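Local coordinates for restriction endonuclease UbaLAI (Unidentified, PDB 5O63), which probably cleaves DNA as a monomeric Type IIE restriction endonuclease, its N-terminal B3 domain binding the cognate DNA sequence, at residues A[49-54]-A[121-126]; A[90-95]-A[109-114]. All coordinates share one frame; numbering follows the deposited sequence.

Interaction 1 (A[49-54]-A[121-126])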
loop_
_atom_site.group_PDB
_atom_site.type_symbol
_atom_site.label_atom_id
_atom_site.label_comp_id
_atom_site.label_asym_id
_atom_site.label_seq_id
_atom_site.Cartn_x
_atom_site.Cartn_y
_atom_site.Cartn_z
ATOM N N PHE A 49 -7.762 -7.007 2.774
ATOM C CA PHE A 49 -7.784 -5.723 2.049
ATOM C C PHE A 49 -7.459 -5.967 0.567
ATOM O O PHE A 49 -8.034 -5.353 -0.333
ATOM C CB PHE A 49 -6.753 -4.725 2.657
ATOM C CG PHE A 49 -6.495 -3.508 1.817
ATOM C CD1 PHE A 49 -5.433 -3.502 0.915
ATOM C CD2 PHE A 49 -7.303 -2.388 1.891
ATOM C CE1 PHE A 49 -5.181 -2.395 0.119
ATOM C CE2 PHE A 49 -7.045 -1.250 1.112
ATOM C CZ PHE A 49 -5.986 -1.277 0.203
ATOM N N PHE A 50 -6.568 -6.926 0.334
ATOM C CA PHE A 50 -6.166 -7.266 -1.026
ATOM C C PHE A 50 -7.126 -8.191 -1.740
ATOM O O PHE A 50 -8.043 -8.754 -1.122
ATOM C CB PHE A 50 -4.754 -7.860 -0.986
ATOM C CG PHE A 50 -3.727 -6.826 -0.651
ATOM C CD1 PHE A 50 -3.369 -5.842 -1.618
ATOM C CD2 PHE A 50 -3.210 -6.752 0.635
ATOM C CE1 PHE A 50 -2.420 -4.834 -1.305
ATOM C CE2 PHE A 50 -2.268 -5.755 0.976
ATOM C CZ PHE A 50 -1.844 -4.811 0.024
ATOM N N PRO A 51 -6.966 -8.302 -3.060
ATOM C CA PRO A 51 -7.909 -9.140 -3.805
ATOM C C PRO A 51 -7.855 -10.580 -3.297
ATOM O O PRO A 51 -6.853 -11.016 -2.705
ATOM C CB PRO A 51 -7.398 -9.048 -5.258
ATOM C CG PRO A 51 -6.663 -7.822 -5.322
ATOM C CD PRO A 51 -6.023 -7.615 -3.970
ATOM N N ASP A 52 -8.938 -11.314 -3.503
ATOM C CA ASP A 52 -8.915 -12.730 -3.225
ATOM C C ASP A 52 -7.813 -13.363 -4.065
ATOM O O ASP A 52 -7.686 -13.084 -5.260
ATOM C CB ASP A 52 -10.271 -13.376 -3.529
ATOM C CG ASP A 52 -11.347 -12.967 -2.543
ATOM O OD1 ASP A 52 -11.031 -12.763 -1.354
ATOM O OD2 ASP A 52 -12.520 -12.863 -2.960
ATOM N N MET A 53 -6.986 -14.174 -3.425
ATOM C CA MET A 53 -6.022 -14.964 -4.137
ATOM C C MET A 53 -6.280 -16.385 -3.710
ATOM O O MET A 53 -5.925 -16.757 -2.613
ATOM C CB MET A 53 -4.571 -14.558 -3.826
ATOM C CG MET A 53 -3.560 -15.514 -4.437
ATOM S SD MET A 53 -1.916 -14.832 -4.640
ATOM C CE MET A 53 -1.702 -14.185 -3.004
ATOM N N PRO A 54 -6.953 -17.173 -4.556
ATOM C CA PRO A 54 -7.139 -18.553 -4.121
ATOM C C PRO A 54 -5.783 -19.244 -3.987
ATOM O O PRO A 54 -4.868 -19.031 -4.790
ATOM C CB PRO A 54 -7.980 -19.159 -5.240
ATOM C CG PRO A 54 -7.554 -18.376 -6.447
ATOM C CD PRO A 54 -7.327 -16.976 -5.966
ATOM N N SER A 121 -14.217 0.404 -9.522
ATOM C CA SER A 121 -13.438 0.401 -8.269
ATOM C C SER A 121 -12.015 0.072 -8.608
ATOM O O SER A 121 -11.745 -0.454 -9.685
ATOM C CB SER A 121 -14.006 -0.591 -7.254
ATOM O OG SER A 121 -13.952 -1.933 -7.710
ATOM N N GLY A 122 -11.100 0.366 -7.690
ATOM C CA GLY A 122 -9.707 0.080 -8.000
ATOM C C GLY A 122 -8.740 0.376 -6.864
ATOM O O GLY A 122 -9.063 1.068 -5.911
ATOM N N TYR A 123 -7.524 -0.160 -6.971
ATOM C CA TYR A 123 -6.468 0.062 -5.977
ATOM C C TYR A 123 -5.583 1.234 -6.369
ATOM O O TYR A 123 -5.416 1.532 -7.558
ATOM C CB TYR A 123 -5.583 -1.192 -5.805
ATOM C CG TYR A 123 -6.304 -2.297 -5.078
ATOM C CD1 TYR A 123 -6.246 -2.383 -3.667
ATOM C CD2 TYR A 123 -7.039 -3.248 -5.760
ATOM C CE1 TYR A 123 -6.907 -3.392 -2.991
ATOM C CE2 TYR A 123 -7.758 -4.258 -5.077
ATOM C CZ TYR A 123 -7.675 -4.325 -3.678
ATOM O OH TYR A 123 -8.366 -5.325 -2.982
ATOM N N TYR A 124 -4.994 1.845 -5.340
ATOM C CA TYR A 124 -4.087 3.001 -5.438
ATOM C C TYR A 124 -2.904 2.751 -4.545
ATOM O O TYR A 124 -3.086 2.186 -3.488
ATOM C CB TYR A 124 -4.755 4.271 -4.963
ATOM C CG TYR A 124 -5.914 4.627 -5.814
ATOM C CD1 TYR A 124 -5.811 5.669 -6.756
ATOM C CD2 TYR A 124 -7.137 3.919 -5.710
ATOM C CE1 TYR A 124 -6.886 6.026 -7.591
ATOM C CE2 TYR A 124 -8.225 4.276 -6.547
ATOM C CZ TYR A 124 -8.072 5.328 -7.492
ATOM O OH TYR A 124 -9.100 5.735 -8.354
ATOM N N PHE A 125 -1.732 3.219 -4.972
ATOM C CA PHE A 125 -0.536 3.064 -4.140
ATOM C C PHE A 125 0.228 4.336 -4.052
ATOM O O PHE A 125 0.476 4.999 -5.056
ATOM C CB PHE A 125 0.332 1.968 -4.775
ATOM C CG PHE A 125 1.685 1.841 -4.184
ATOM C CD1 PHE A 125 2.771 2.500 -4.750
ATOM C CD2 PHE A 125 1.871 1.040 -3.069
ATOM C CE1 PHE A 125 4.078 2.366 -4.198
ATOM C CE2 PHE A 125 3.171 0.886 -2.488
ATOM C CZ PHE A 125 4.269 1.555 -3.057
ATOM N N ASP A 126 0.715 4.664 -2.846
ATOM C CA ASP A 126 1.544 5.834 -2.602
ATOM C C ASP A 126 2.649 5.403 -1.630
ATOM O O ASP A 126 2.488 4.433 -0.920
ATOM C CB ASP A 126 0.702 6.949 -2.007
ATOM C CG ASP A 126 1.366 8.329 -2.038
ATOM O OD1 ASP A 126 2.458 8.512 -2.590
ATOM O OD2 ASP A 126 0.702 9.293 -1.588
#
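Phe50 and Tyr123 mark the closest backbone approach, CA to CA 8.8 Å, where the irregular loop 49-54 passes strand 121-126; with the chains this far apart, the Tyr123 side chain makes the crossing. Its hydroxyl donates to the carbonyl oxygen of the loop, Tyr123 OH to Phe49 O 2.7 Å, arriving in the carbonyl plane on a lone pair, with a C=O...donor angle of 142°. That oxygen also sits near the plane of the tyrosine ring, at its edge. The same ring turns its edge toward the face of Phe49 in an offset edge-to-face pair, with the planes at 78° and Tyr123 CE1 3.7 Å from Phe49 CE1. Phe49 can meet it because its CG lies anti to the backbone N (chi1 168°), and this also sets Phe49 CD1 over the centre of the Phe50 ring, 3.7 Å above its plane. Pro51 approaches from the direction opposite to Tyr123 and lays its ring carbons along the phenol end, CD 3.4 Å from Tyr123 OH and CG 3.7 Å from Tyr123 CE2. Phe66 and Phe113 on the two neighbouring strands extend the aromatic cluster. A loop pinned by aromatics to a curved sheet fits the open β-barrel of a B3 domain.

Interaction 2 (A[90-95]-A[109-114]); sequences RRITRM and TIFLFA. With nucleotides of chain C.
O4 of DT5 of chain C is gripped by both terminal nitrogens of Arg91, NH1 at 2.9 Å and NH2 at 3.0 Å from that oxygen. O4 lies near the guanidinium plane, at its edge, so the two N-H bonds converge on it with angles of about 145°. The arginine chain is extended from CG to NE, and Glu89 holds NE in a salt bridge. Thr93 OG1 donates to OP2 of DC3 of chain C, 2.7 Å away. At Arg94 the chain bends at chi3 (60°), which brings NE to OP1 of DC2 of chain C at 2.8 Å in a much straighter bond, 165°. Replacing Arg94 with an alanine removes that NE donor and its charge, and the DC2 phosphate would probably be left without its mate on this segment. Inward, Ile92 and the engineered Met95 meet Phe111 of strand 109-114 at one ring atom: Ile92 CG1 lies 4.2 Å from Phe111 CZ, and Met95 SD, in a Met-aromatic contact, 4.0 Å from the same carbon. The chemistry thus divides cleanly: a base contact consistent with sequence recognition and hydrogen bonds to two phosphates of the DNA backbone, with an apolar underside packed into the core.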
loop_
_atom_site.group_PDB
_atom_site.type_symbol
_atom_site.label_atom_id
_atom_site.label_comp_id
_atom_site.label_asym_id
_atom_site.label_seq_id
_atom_site.Cartn_x
_atom_site.Cartn_y
_atom_site.Cartn_z
ATOM N N ARG A 90 2.822 -13.721 2.647
ATOM C CA ARG A 90 2.434 -12.986 1.443
ATOM C C ARG A 90 3.140 -11.650 1.371
ATOM O O ARG A 90 3.404 -10.969 2.357
ATOM C CB ARG A 90 0.892 -12.774 1.381
ATOM C CG ARG A 90 0.120 -14.061 1.494
ATOM C CD ARG A 90 -1.313 -13.871 1.236
ATOM N NE ARG A 90 -1.996 -15.091 1.643
ATOM C CZ ARG A 90 -3.279 -15.296 1.430
ATOM N NH1 ARG A 90 -3.967 -14.361 0.802
ATOM N NH2 ARG A 90 -3.853 -16.436 1.835
ATOM N N ARG A 91 3.489 -11.262 0.122
ATOM C CA ARG A 91 4.243 -10.044 -0.146
ATOM C C ARG A 91 3.593 -9.323 -1.297
ATOM O O ARG A 91 3.011 -10.007 -2.174
ATOM C CB ARG A 91 5.694 -10.373 -0.544
ATOM C CG ARG A 91 6.475 -11.124 0.520
ATOM C CD ARG A 91 7.793 -11.522 -0.113
ATOM N NE ARG A 91 8.476 -12.472 0.754
ATOM C CZ ARG A 91 9.594 -13.137 0.442
ATOM N NH1 ARG A 91 10.223 -12.905 -0.736
ATOM N NH2 ARG A 91 10.067 -14.044 1.310
ATOM N N ILE A 92 3.703 -7.999 -1.342
ATOM C CA ILE A 92 3.467 -7.224 -2.576
ATOM C C ILE A 92 4.835 -6.945 -3.174
ATOM O O ILE A 92 5.797 -6.614 -2.464
ATOM C CB ILE A 92 2.750 -5.866 -2.307
ATOM C CG1 ILE A 92 1.551 -6.110 -1.377
ATOM C CG2 ILE A 92 2.362 -5.237 -3.663
ATOM C CD1 ILE A 92 0.502 -7.100 -1.998
ATOM N N THR A 93 4.912 -7.072 -4.506
ATOM C CA THR A 93 6.121 -6.717 -5.246
ATOM C C THR A 93 5.753 -5.940 -6.540
ATOM O O THR A 93 4.557 -5.714 -6.835
ATOM C CB THR A 93 6.938 -7.976 -5.665
ATOM O OG1 THR A 93 6.160 -8.743 -6.610
ATOM C CG2 THR A 93 7.271 -8.884 -4.496
ATOM N N ARG A 94 6.790 -5.497 -7.266
ATOM C CA ARG A 94 6.690 -4.604 -8.457
ATOM C C ARG A 94 6.249 -3.180 -8.060
ATOM O O ARG A 94 5.765 -2.419 -8.875
ATOM C CB ARG A 94 5.733 -5.210 -9.565
ATOM C CG ARG A 94 6.007 -6.694 -9.879
ATOM C CD ARG A 94 5.155 -7.120 -11.071
ATOM N NE ARG A 94 5.470 -6.308 -12.251
ATOM C CZ ARG A 94 4.635 -6.245 -13.304
ATOM N NH1 ARG A 94 3.565 -7.021 -13.328
ATOM N NH2 ARG A 94 4.917 -5.444 -14.313
ATOM N N MET A 95 6.485 -2.775 -6.795
ATOM C CA MET A 95 6.241 -1.401 -6.433
ATOM C C MET A 95 7.292 -0.402 -6.915
ATOM O O MET A 95 8.384 -0.745 -7.435
ATOM C CB MET A 95 6.107 -1.303 -4.903
ATOM C CG MET A 95 4.869 -1.993 -4.482
ATOM S SD MET A 95 4.807 -2.179 -2.684
ATOM C CE MET A 95 5.978 -3.539 -2.644
ATOM N N THR A 109 4.236 2.874 3.103
ATOM C CA THR A 109 3.396 2.596 1.940
ATOM C C THR A 109 1.950 2.807 2.287
ATOM O O THR A 109 1.510 2.404 3.372
ATOM C CB THR A 109 3.612 1.171 1.426
ATOM O OG1 THR A 109 3.313 0.191 2.453
ATOM C CG2 THR A 109 5.015 1.011 0.921
ATOM N N ILE A 110 1.197 3.438 1.372
ATOM C CA ILE A 110 -0.241 3.570 1.524
ATOM C C ILE A 110 -0.913 2.870 0.352
ATOM O O ILE A 110 -0.586 3.140 -0.790
ATOM C CB ILE A 110 -0.699 5.015 1.580
ATOM C CG1 ILE A 110 -0.021 5.763 2.731
ATOM C CG2 ILE A 110 -2.296 5.055 1.625
ATOM C CD1 ILE A 110 -0.339 7.213 2.700
ATOM N N PHE A 111 -1.853 1.972 0.646
ATOM C CA PHE A 111 -2.684 1.371 -0.381
ATOM C C PHE A 111 -4.106 1.830 -0.093
ATOM O O PHE A 111 -4.551 1.824 1.040
ATOM C CB PHE A 111 -2.642 -0.153 -0.345
ATOM C CG PHE A 111 -1.287 -0.768 -0.615
ATOM C CD1 PHE A 111 -1.036 -1.292 -1.870
ATOM C CD2 PHE A 111 -0.331 -0.907 0.420
ATOM C CE1 PHE A 111 0.214 -1.899 -2.136
ATOM C CE2 PHE A 111 0.915 -1.507 0.134
ATOM C CZ PHE A 111 1.139 -1.985 -1.132
ATOM N N LEU A 112 -4.832 2.202 -1.132
ATOM C CA LEU A 112 -6.219 2.621 -0.971
ATOM C C LEU A 112 -7.045 1.773 -1.923
ATOM O O LEU A 112 -6.652 1.621 -3.084
ATOM C CB LEU A 112 -6.378 4.097 -1.329
ATOM C CG LEU A 112 -7.696 4.793 -1.028
ATOM C CD1 LEU A 112 -7.739 5.092 0.449
ATOM C CD2 LEU A 112 -7.867 6.087 -1.917
ATOM N N PHE A 113 -8.153 1.204 -1.447
ATOM C CA PHE A 113 -9.097 0.539 -2.331
ATOM C C PHE A 113 -10.303 1.429 -2.387
ATOM O O PHE A 113 -10.925 1.677 -1.359
ATOM C CB PHE A 113 -9.477 -0.878 -1.873
ATOM C CG PHE A 113 -10.493 -1.523 -2.793
ATOM C CD1 PHE A 113 -10.108 -2.049 -4.010
ATOM C CD2 PHE A 113 -11.839 -1.523 -2.460
ATOM C CE1 PHE A 113 -11.046 -2.622 -4.878
ATOM C CE2 PHE A 113 -12.779 -2.099 -3.302
ATOM C CZ PHE A 113 -12.378 -2.652 -4.515
ATOM N N ALA A 114 -10.605 1.976 -3.549
ATOM C CA ALA A 114 -11.752 2.885 -3.636
ATOM C C ALA A 114 -12.875 2.349 -4.515
ATOM O O ALA A 114 -12.638 1.781 -5.575
ATOM C CB ALA A 114 -11.290 4.246 -4.124
ATOM P P DC C 2 9.178 -5.113 -11.637
ATOM O OP1 DC C 2 7.999 -5.234 -12.559
ATOM O OP2 DC C 2 9.245 -3.985 -10.640
ATOM O "O5'" DC C 2 9.351 -6.500 -10.930
ATOM C "C5'" DC C 2 9.236 -7.731 -11.661
ATOM C "C4'" DC C 2 9.818 -8.884 -10.874
ATOM O "O4'" DC C 2 11.199 -8.652 -10.558
ATOM C "C3'" DC C 2 9.120 -9.127 -9.544
ATOM O "O3'" DC C 2 8.206 -10.245 -9.774
ATOM C "C2'" DC C 2 10.293 -9.464 -8.583
ATOM C "C1'" DC C 2 11.490 -9.587 -9.573
ATOM N N1 DC C 2 12.825 -9.254 -8.987
ATOM C C2 DC C 2 13.871 -10.186 -9.245
ATOM O O2 DC C 2 13.619 -11.193 -9.887
ATOM N N3 DC C 2 15.059 -9.970 -8.700
ATOM C C4 DC C 2 15.298 -8.806 -8.063
ATOM N N4 DC C 2 16.539 -8.636 -7.546
ATOM C C5 DC C 2 14.273 -7.823 -7.814
ATOM C C6 DC C 2 13.050 -8.077 -8.315
ATOM P P DT C 5 11.308 -21.879 -4.213
ATOM O OP1 DT C 5 11.581 -23.226 -4.783
ATOM O OP2 DT C 5 10.037 -21.463 -3.622
ATOM O "O5'" DT C 5 12.432 -21.587 -3.084
ATOM C "C5'" DT C 5 13.759 -22.009 -3.366
ATOM C "C4'" DT C 5 14.719 -21.643 -2.236
ATOM O "O4'" DT C 5 14.781 -20.176 -2.151
ATOM C "C3'" DT C 5 14.368 -22.155 -0.851
ATOM O "O3'" DT C 5 15.560 -22.473 -0.179
ATOM C "C2'" DT C 5 13.746 -20.908 -0.186
ATOM C "C1'" DT C 5 14.630 -19.822 -0.814
ATOM N N1 DT C 5 14.041 -18.512 -0.763
ATOM C C2 DT C 5 14.801 -17.455 -0.283
ATOM O O2 DT C 5 15.950 -17.590 0.033
ATOM N N3 DT C 5 14.158 -16.255 -0.185
ATOM C C4 DT C 5 12.848 -15.993 -0.519
ATOM O O4 DT C 5 12.364 -14.897 -0.385
ATOM C C5 DT C 5 12.093 -17.139 -1.060
ATOM C C7 DT C 5 10.644 -16.959 -1.470
ATOM C C6 DT C 5 12.720 -18.325 -1.154
ATOM P P DC C 3 7.775 -11.305 -8.724
ATOM O OP1 DC C 3 6.528 -11.936 -9.277
ATOM O OP2 DC C 3 7.721 -10.847 -7.328
ATOM O "O5'" DC C 3 8.874 -12.461 -8.791
ATOM C "C5'" DC C 3 9.007 -13.192 -10.063
ATOM C "C4'" DC C 3 10.204 -14.128 -9.969
ATOM O "O4'" DC C 3 11.382 -13.359 -9.721
ATOM C "C3'" DC C 3 10.212 -15.131 -8.861
ATOM O "O3'" DC C 3 9.407 -16.244 -9.170
ATOM C "C2'" DC C 3 11.687 -15.549 -8.822
ATOM C "C1'" DC C 3 12.353 -14.233 -9.097
ATOM N N1 DC C 3 12.883 -13.532 -7.894
ATOM C C2 DC C 3 14.119 -13.916 -7.422
ATOM O O2 DC C 3 14.661 -14.901 -7.932
ATOM N N3 DC C 3 14.682 -13.201 -6.444
ATOM C C4 DC C 3 14.009 -12.165 -5.850
ATOM N N4 DC C 3 14.634 -11.494 -4.882
ATOM C C5 DC C 3 12.708 -11.749 -6.301
ATOM C C6 DC C 3 12.199 -12.463 -7.359
#

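Along the chain the segments run 49-54, 90-95, 109-114, 121-126, so both segments of interaction 2 fall between the two halves of interaction 1, and their centres lie 7 Å apart. Strands 108-116 and 121-128 follow each other in sequence and are antiparallel neighbours in the sheet, directly joined by a probable hydrogen bond from Tyr124 N to Leu112 O at 2.8 Å. Phe111 ties the contacts together from inside: beyond its partners in interaction 2, it meets Phe49, Phe50 and Phe125. The DNA-binding strand 89-93 sits elsewhere in the same sheet, so one apolar core underlies both the DNA-facing segment and the loop packed against strand 121-128.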